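Local coordinates for protein lactaldehyde dehydrogenase (Methanocaldococcus jannaschii, PDB 3PQA) that oxidises lactaldehyde to lactate with NAD as the preferred electron acceptor, a step in the biosynthesis of coenzyme F420, and works as a homotetramer, at residues 450-454 and 455-459; 377-380 and 381-385; 169-172 and 173-176. All coordinates share one frame; numbering follows the deposited sequence.

In the fold
From the N terminus, the chain first reaches interaction 3 at 169-176, the opening turns of helix 171-186, the helical part of a beta-alpha-beta unit whose strands, 160-165 and 194-196, are parallel neighbours in one mixed sheet. Interaction 2, at 377-385, is the turn from strand 373-379 of the other large sheet into helix 384-388; its centre lies about 43 Å from that of interaction 3, across the centre of the chain. Interaction 1, at 450-459, leads from helix 447-453 into strand 455-463, which returns to the first sheet. Each contact is local and closes only a short turn; the three follow in series, neither nesting nor crossing.

Interaction 1 (450-454 and 455-459); sequences AMEEM and SNIKT
S455, the first residue of the strand, turns its side chain back onto the helix it has just left. Its CB lies beside the preceding peptide, 3.3 Å from M454 C. From there OG is placed between the backbone N and the carbonyl carbon (chi1 56°), a setting that aims it at the last helical turn, where it donates a hydrogen bond to M451 O at 2.9 Å between S455 OG and that oxygen. The C=O...donor angle is 139° and the hydroxyl stands 29° off the carbonyl plane. M451 O also receives a weak bond from M454 N; the amide of S455 is close as well, but at a poor angle. A side-chain hydroxyl thus takes up a carbonyl at the C-terminal end of helix 447-453, just where M454 leaves helical geometry and the chain enters strand 455-463, which runs antiparallel to strand 122-138 and, at T459, continues the sheet into a second subunit. With an alanine here the hydroxyl bond to M451 O is gone, which would probably leave that carbonyl with the weak M454 N bond as its remaining partner here and the turn less firmly fixed. Farther out, the E452 chain bends at chi2, which brings its carboxylate near I457, two residues into the strand: E452 OE2 rests 4.0 Å from I457 CD1, the two side chains crossing at a slant in a loose contact of oxygen with methyl. The charge itself is met by R128 of strand 122-138, which forms a salt bridge with E452 OE1. M454, buried, extends its chain beyond CG against A154 of helix 145-156 and S218 of strand 216-220, while its carbonyl oxygen accepts a hydrogen bond from N159.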
loop_
_atom_site.group_PDB
_atom_site.type_symbol
_atom_site.label_atom_id
_atom_site.label_comp_id
_atom_site.label_asym_id
_atom_site.label_seq_id
_atom_site.Cartn_x
_atom_site.Cartn_y
_atom_site.Cartn_z
ATOM N N ALA B 450 -0.926 13.511 7.543
ATOM C CA ALA B 450 -0.611 14.122 8.839
ATOM C C ALA B 450 -0.527 13.052 9.934
ATOM O O ALA B 450 0.331 13.135 10.827
ATOM C CB ALA B 450 -1.648 15.170 9.198
ATOM N N MET B 451 -1.393 12.042 9.863
ATOM C CA MET B 451 -1.373 10.957 10.847
ATOM C C MET B 451 -0.006 10.266 10.843
ATOM O O MET B 451 0.570 9.981 11.908
ATOM C CB MET B 451 -2.503 9.949 10.613
ATOM C CG MET B 451 -3.895 10.453 10.999
ATOM S SD MET B 451 -5.254 9.311 10.523
ATOM C CE MET B 451 -4.922 7.832 11.551
ATOM N N GLU B 452 0.529 10.040 9.644
ATOM C CA GLU B 452 1.856 9.458 9.534
ATOM C C GLU B 452 2.961 10.334 10.149
ATOM O O GLU B 452 3.872 9.800 10.795
ATOM C CB GLU B 452 2.188 9.072 8.083
ATOM C CG GLU B 452 3.524 8.328 7.925
ATOM C CD GLU B 452 3.544 6.949 8.601
ATOM O OE1 GLU B 452 2.469 6.445 9.009
ATOM O OE2 GLU B 452 4.635 6.346 8.734
ATOM N N GLU B 453 2.877 11.652 9.951
ATOM C CA GLU B 453 3.835 12.622 10.527
ATOM C C GLU B 453 3.695 12.659 12.046
ATOM O O GLU B 453 4.674 12.828 12.749
ATOM C CB GLU B 453 3.595 14.041 9.991
ATOM C CG GLU B 453 3.492 14.163 8.466
ATOM C CD GLU B 453 4.821 14.292 7.753
ATOM O OE1 GLU B 453 5.876 14.279 8.431
ATOM O OE2 GLU B 453 4.790 14.397 6.491
ATOM N N MET B 454 2.467 12.496 12.531
ATOM C CA MET B 454 2.144 12.623 13.954
ATOM C C MET B 454 2.265 11.309 14.742
ATOM O O MET B 454 1.856 11.218 15.898
ATOM C CB MET B 454 0.750 13.260 14.125
ATOM C CG MET B 454 0.693 14.745 13.678
ATOM S SD MET B 454 -0.956 15.479 13.818
ATOM C CE MET B 454 -0.603 17.199 13.337
ATOM N N SER B 455 2.823 10.287 14.103
ATOM C CA SER B 455 3.103 9.058 14.806
ATOM C C SER B 455 4.525 8.589 14.518
ATOM O O SER B 455 5.179 9.086 13.582
ATOM C CB SER B 455 2.029 7.997 14.497
ATOM O OG SER B 455 1.897 7.742 13.130
ATOM N N ASN B 456 5.019 7.695 15.369
ATOM C CA ASN B 456 6.315 7.051 15.170
ATOM C C ASN B 456 6.090 5.584 14.872
ATOM O O ASN B 456 5.172 4.969 15.421
ATOM C CB ASN B 456 7.164 7.168 16.437
ATOM C CG ASN B 456 7.632 8.586 16.703
ATOM O OD1 ASN B 456 8.038 9.311 15.789
ATOM N ND2 ASN B 456 7.592 8.984 17.976
ATOM N N ILE B 457 6.939 5.021 14.016
ATOM C CA ILE B 457 6.881 3.587 13.736
ATOM C C ILE B 457 7.557 2.802 14.863
ATOM O O ILE B 457 8.585 3.232 15.425
ATOM C CB ILE B 457 7.527 3.232 12.373
ATOM C CG1 ILE B 457 6.741 3.872 11.225
ATOM C CG2 ILE B 457 7.578 1.685 12.177
ATOM C CD1 ILE B 457 7.453 3.791 9.845
ATOM N N LYS B 458 6.958 1.667 15.214
ATOM C CA LYS B 458 7.590 0.680 16.076
ATOM C C LYS B 458 7.626 -0.590 15.260
ATOM O O LYS B 458 6.600 -1.005 14.722
ATOM C CB LYS B 458 6.796 0.458 17.369
ATOM C CG LYS B 458 7.317 -0.706 18.227
ATOM C CD LYS B 458 6.503 -0.894 19.507
ATOM C CE LYS B 458 6.861 0.141 20.583
ATOM N NZ LYS B 458 5.941 -0.005 21.773
ATOM N N THR B 459 8.809 -1.183 15.155
ATOM C CA THR B 459 8.978 -2.459 14.460
ATOM C C THR B 459 9.080 -3.546 15.507
ATOM O O THR B 459 9.915 -3.470 16.422
ATOM C CB THR B 459 10.241 -2.439 13.594
ATOM O OG1 THR B 459 10.199 -1.286 12.743
ATOM C CG2 THR B 459 10.354 -3.741 12.765
#

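Interaction 2 (377-380 and 381-385); sequences IRTN and EEEMI
T379 and M384 meet where strand 373-379 of the aldehyde dehydrogenase fold turns into helix 384-388, a strand-to-helix connection tied by two successive i+3 to i backbone bonds and by side chains laid across it. The bond that crosses between the segments runs from E383 N to N380 O; E383 N lies 3.1 Å from N380 O, and the bond is fairly straight at the hydrogen (157°). Its donor stands well above the carbonyl plane, 49° out of it, and so does not follow a lone pair. M384 N bonds in turn to E381 O, continuing the winding.

Apolar contact is carried by T379 and M384, which run alongside in opposite senses: T379 CG2 lies 3.6 Å from M384 CG and 3.8 Å from M384 CE. M384, extended beyond CG, thus touches the T379 methyl with both CG and CE, and F410 of helix 404-413 and L251 also touch M384.

Among the charged groups, E381 has its salt bridge with K406, while E383 has a long, weak ion pair with R360. T379 OG1, set opposite its own backbone N (chi1 -172°), lies 3.3 Å from E383 CB.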
loop_
_atom_site.group_PDB
_atom_site.type_symbol
_atom_site.label_atom_id
_atom_site.label_comp_id
_atom_site.label_asym_id
_atom_site.label_seq_id
_atom_site.Cartn_x
_atom_site.Cartn_y
_atom_site.Cartn_z
ATOM N N ILE B 377 2.832 38.562 -16.533
ATOM C CA ILE B 377 4.057 38.708 -17.298
ATOM C C ILE B 377 3.866 38.027 -18.634
ATOM O O ILE B 377 3.580 36.826 -18.685
ATOM C CB ILE B 377 5.271 38.058 -16.586
ATOM C CG1 ILE B 377 5.479 38.645 -15.185
ATOM C CG2 ILE B 377 6.536 38.152 -17.462
ATOM C CD1 ILE B 377 4.625 37.968 -14.091
ATOM N N ARG B 378 4.002 38.778 -19.724
ATOM C CA ARG B 378 3.904 38.148 -21.040
ATOM C C ARG B 378 5.286 37.657 -21.456
ATOM O O ARG B 378 6.289 38.356 -21.275
ATOM C CB ARG B 378 3.267 39.076 -22.093
ATOM C CG ARG B 378 4.192 40.112 -22.712
ATOM C CD ARG B 378 3.444 40.925 -23.759
ATOM N NE ARG B 378 2.361 41.706 -23.164
ATOM C CZ ARG B 378 1.259 42.091 -23.803
ATOM N NH1 ARG B 378 0.332 42.799 -23.162
ATOM N NH2 ARG B 378 1.073 41.767 -25.081
ATOM N N THR B 379 5.353 36.434 -21.967
ATOM C CA THR B 379 6.632 35.848 -22.301
ATOM C C THR B 379 6.501 34.753 -23.352
ATOM O O THR B 379 5.398 34.438 -23.786
ATOM C CB THR B 379 7.343 35.299 -21.029
ATOM O OG1 THR B 379 8.671 34.904 -21.372
ATOM C CG2 THR B 379 6.590 34.122 -20.455
ATOM N N ASN B 380 7.625 34.177 -23.761
ATOM C CA ASN B 380 7.574 33.013 -24.627
ATOM C C ASN B 380 7.585 31.708 -23.837
ATOM O O ASN B 380 8.033 31.659 -22.693
ATOM C CB ASN B 380 8.698 33.049 -25.655
ATOM C CG ASN B 380 8.450 34.081 -26.729
ATOM O OD1 ASN B 380 7.394 34.085 -27.374
ATOM N ND2 ASN B 380 9.419 34.965 -26.932
ATOM N N GLU B 381 7.102 30.648 -24.462
ATOM C CA GLU B 381 6.938 29.384 -23.754
ATOM C C GLU B 381 8.229 28.907 -23.079
ATOM O O GLU B 381 8.211 28.473 -21.921
ATOM C CB GLU B 381 6.423 28.321 -24.707
ATOM C CG GLU B 381 6.043 27.051 -24.010
ATOM C CD GLU B 381 5.362 26.100 -24.938
ATOM O OE1 GLU B 381 4.389 26.509 -25.624
ATOM O OE2 GLU B 381 5.803 24.948 -24.956
ATOM N N GLU B 382 9.354 29.024 -23.788
ATOM C CA GLU B 382 10.610 28.467 -23.292
ATOM C C GLU B 382 11.217 29.185 -22.092
ATOM O O GLU B 382 12.161 28.673 -21.493
ATOM C CB GLU B 382 11.639 28.308 -24.421
ATOM C CG GLU B 382 11.272 27.212 -25.422
ATOM C CD GLU B 382 10.914 25.873 -24.762
ATOM O OE1 GLU B 382 10.066 25.150 -25.336
ATOM O OE2 GLU B 382 11.469 25.545 -23.684
ATOM N N GLU B 383 10.669 30.343 -21.742
ATOM C CA GLU B 383 11.128 31.113 -20.582
ATOM C C GLU B 383 10.343 30.761 -19.318
ATOM O O GLU B 383 10.735 31.124 -18.199
ATOM C CB GLU B 383 10.935 32.609 -20.836
ATOM C CG GLU B 383 11.607 33.127 -22.079
ATOM C CD GLU B 383 13.106 32.932 -22.043
ATOM O OE1 GLU B 383 13.679 32.600 -23.100
ATOM O OE2 GLU B 383 13.716 33.110 -20.962
ATOM N N MET B 384 9.210 30.095 -19.509
ATOM C CA MET B 384 8.194 30.000 -18.461
ATOM C C MET B 384 8.625 29.160 -17.265
ATOM O O MET B 384 8.389 29.558 -16.114
ATOM C CB MET B 384 6.865 29.501 -19.048
ATOM C CG MET B 384 6.151 30.565 -19.870
ATOM S SD MET B 384 4.685 29.928 -20.700
ATOM C CE MET B 384 4.070 31.475 -21.419
ATOM N N ILE B 385 9.265 28.021 -17.526
ATOM C CA ILE B 385 9.674 27.127 -16.439
ATOM C C ILE B 385 10.731 27.827 -15.593
ATOM O O ILE B 385 10.659 27.791 -14.372
ATOM C CB ILE B 385 10.124 25.736 -16.935
ATOM C CG1 ILE B 385 8.889 24.950 -17.382
ATOM C CG2 ILE B 385 10.833 24.951 -15.826
ATOM C CD1 ILE B 385 9.150 23.688 -18.154
#

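Interaction 3 (169-172 and 173-176); sequences APLV and CIEL
L171 and I174 run alongside with their ends turned in one direction, so their outermost methyls touch: L171 CD2 is 4.0 Å from I174 CD1. Three residues apart, about one turn, the two fall on the same face of the helix; beneath them, P170 O accepts a hydrogen bond from I174 N at 3.0 Å, the donor sitting almost in line with the carbonyl (C=O...donor angle 163°), and the same oxygen takes a weak second bond from C173 N. The next two carbonyls also accept i+4 bonds, but from tilted donors: E175 N donates to L171 O, and L176 N donates to V172 O at 2.9 Å, each donor standing 24° from the carbonyl plane. These are successive i+4 to i bonds of an alpha helix, the proline carbonyl included.

L171 O has a further partner in a water molecule, which donates to it and also to E175 OE2, 2.8 Å from the water oxygen. E175 reaches this water because its chain bends at chi2 (-44°) and folds back along the helix, bringing E175 CG within 3.5 Å of L171 O. The carboxylate oxygen that receives the water also forms a salt bridge with K178 one turn on, so a single oxygen is linked to both a lysine and the water-bridged carbonyl. On another face, V172 CG1 comes 4.2 Å from C173 SG.

Outside these turns, D83 accepts a hydrogen bond from L171 N. The helix belongs to the beta-alpha-beta unit formed with strands 160-165 and 194-196. L171 and I174 pack against strand 24-28, E175 against L76 and I79 of helix 73-84, and C173 and L176 against helix 145-156.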
loop_
_atom_site.group_PDB
_atom_site.type_symbol
_atom_site.label_atom_id
_atom_site.label_comp_id
_atom_site.label_asym_id
_atom_site.label_seq_id
_atom_site.Cartn_x
_atom_site.Cartn_y
_atom_site.Cartn_z
ATOM N N ALA B 169 -7.577 35.967 14.101
ATOM C CA ALA B 169 -8.924 35.411 13.956
ATOM C C ALA B 169 -9.133 34.198 14.861
ATOM O O ALA B 169 -9.399 33.111 14.372
ATOM C CB ALA B 169 -9.220 35.049 12.485
ATOM N N PRO B 170 -9.041 34.396 16.191
ATOM C CA PRO B 170 -9.083 33.286 17.154
ATOM C C PRO B 170 -10.482 32.764 17.517
ATOM O O PRO B 170 -10.592 31.676 18.080
ATOM C CB PRO B 170 -8.425 33.899 18.398
ATOM C CG PRO B 170 -8.830 35.345 18.343
ATOM C CD PRO B 170 -8.932 35.707 16.867
ATOM N N LEU B 171 -11.539 33.513 17.203
ATOM C CA LEU B 171 -12.852 33.193 17.793
ATOM C C LEU B 171 -13.442 31.850 17.352
ATOM O O LEU B 171 -14.056 31.130 18.157
ATOM C CB LEU B 171 -13.855 34.337 17.611
ATOM C CG LEU B 171 -13.446 35.695 18.199
ATOM C CD1 LEU B 171 -14.577 36.696 18.028
ATOM C CD2 LEU B 171 -13.028 35.590 19.677
ATOM N N VAL B 172 -13.225 31.488 16.093
ATOM C CA VAL B 172 -13.736 30.209 15.639
ATOM C C VAL B 172 -12.987 29.068 16.336
ATOM O O VAL B 172 -13.569 28.016 16.564
ATOM C CB VAL B 172 -13.735 30.055 14.103
ATOM C CG1 VAL B 172 -12.362 29.642 13.578
ATOM C CG2 VAL B 172 -14.813 29.067 13.676
ATOM N N CYS B 173 -11.712 29.297 16.677
ATOM C CA CYS B 173 -10.882 28.299 17.374
ATOM C C CYS B 173 -11.309 28.117 18.816
ATOM O O CYS B 173 -11.247 27.001 19.352
ATOM C CB CYS B 173 -9.409 28.689 17.311
ATOM S SG CYS B 173 -8.802 28.646 15.614
ATOM N N ILE B 174 -11.751 29.211 19.437
ATOM C CA ILE B 174 -12.335 29.147 20.781
ATOM C C ILE B 174 -13.627 28.328 20.729
ATOM O O ILE B 174 -13.873 27.493 21.601
ATOM C CB ILE B 174 -12.561 30.570 21.387
ATOM C CG1 ILE B 174 -11.208 31.203 21.734
ATOM C CG2 ILE B 174 -13.440 30.499 22.624
ATOM C CD1 ILE B 174 -11.256 32.740 21.890
ATOM N N GLU B 175 -14.419 28.535 19.677
ATOM C CA GLU B 175 -15.634 27.748 19.478
ATOM C C GLU B 175 -15.345 26.268 19.243
ATOM O O GLU B 175 -16.047 25.406 19.777
ATOM C CB GLU B 175 -16.494 28.316 18.356
ATOM C CG GLU B 175 -17.217 29.641 18.722
ATOM C CD GLU B 175 -17.843 29.620 20.111
ATOM O OE1 GLU B 175 -18.747 28.792 20.371
ATOM O OE2 GLU B 175 -17.408 30.428 20.960
ATOM N N LEU B 176 -14.316 25.985 18.443
ATOM C CA LEU B 176 -13.931 24.591 18.185
ATOM C C LEU B 176 -13.453 23.918 19.472
ATOM O O LEU B 176 -13.748 22.742 19.702
ATOM C CB LEU B 176 -12.867 24.503 17.084
ATOM C CG LEU B 176 -12.333 23.103 16.737
ATOM C CD1 LEU B 176 -13.451 22.203 16.203
ATOM C CD2 LEU B 176 -11.194 23.211 15.727
HETATM O O HOH W 1 -15.589 32.368 20.218
#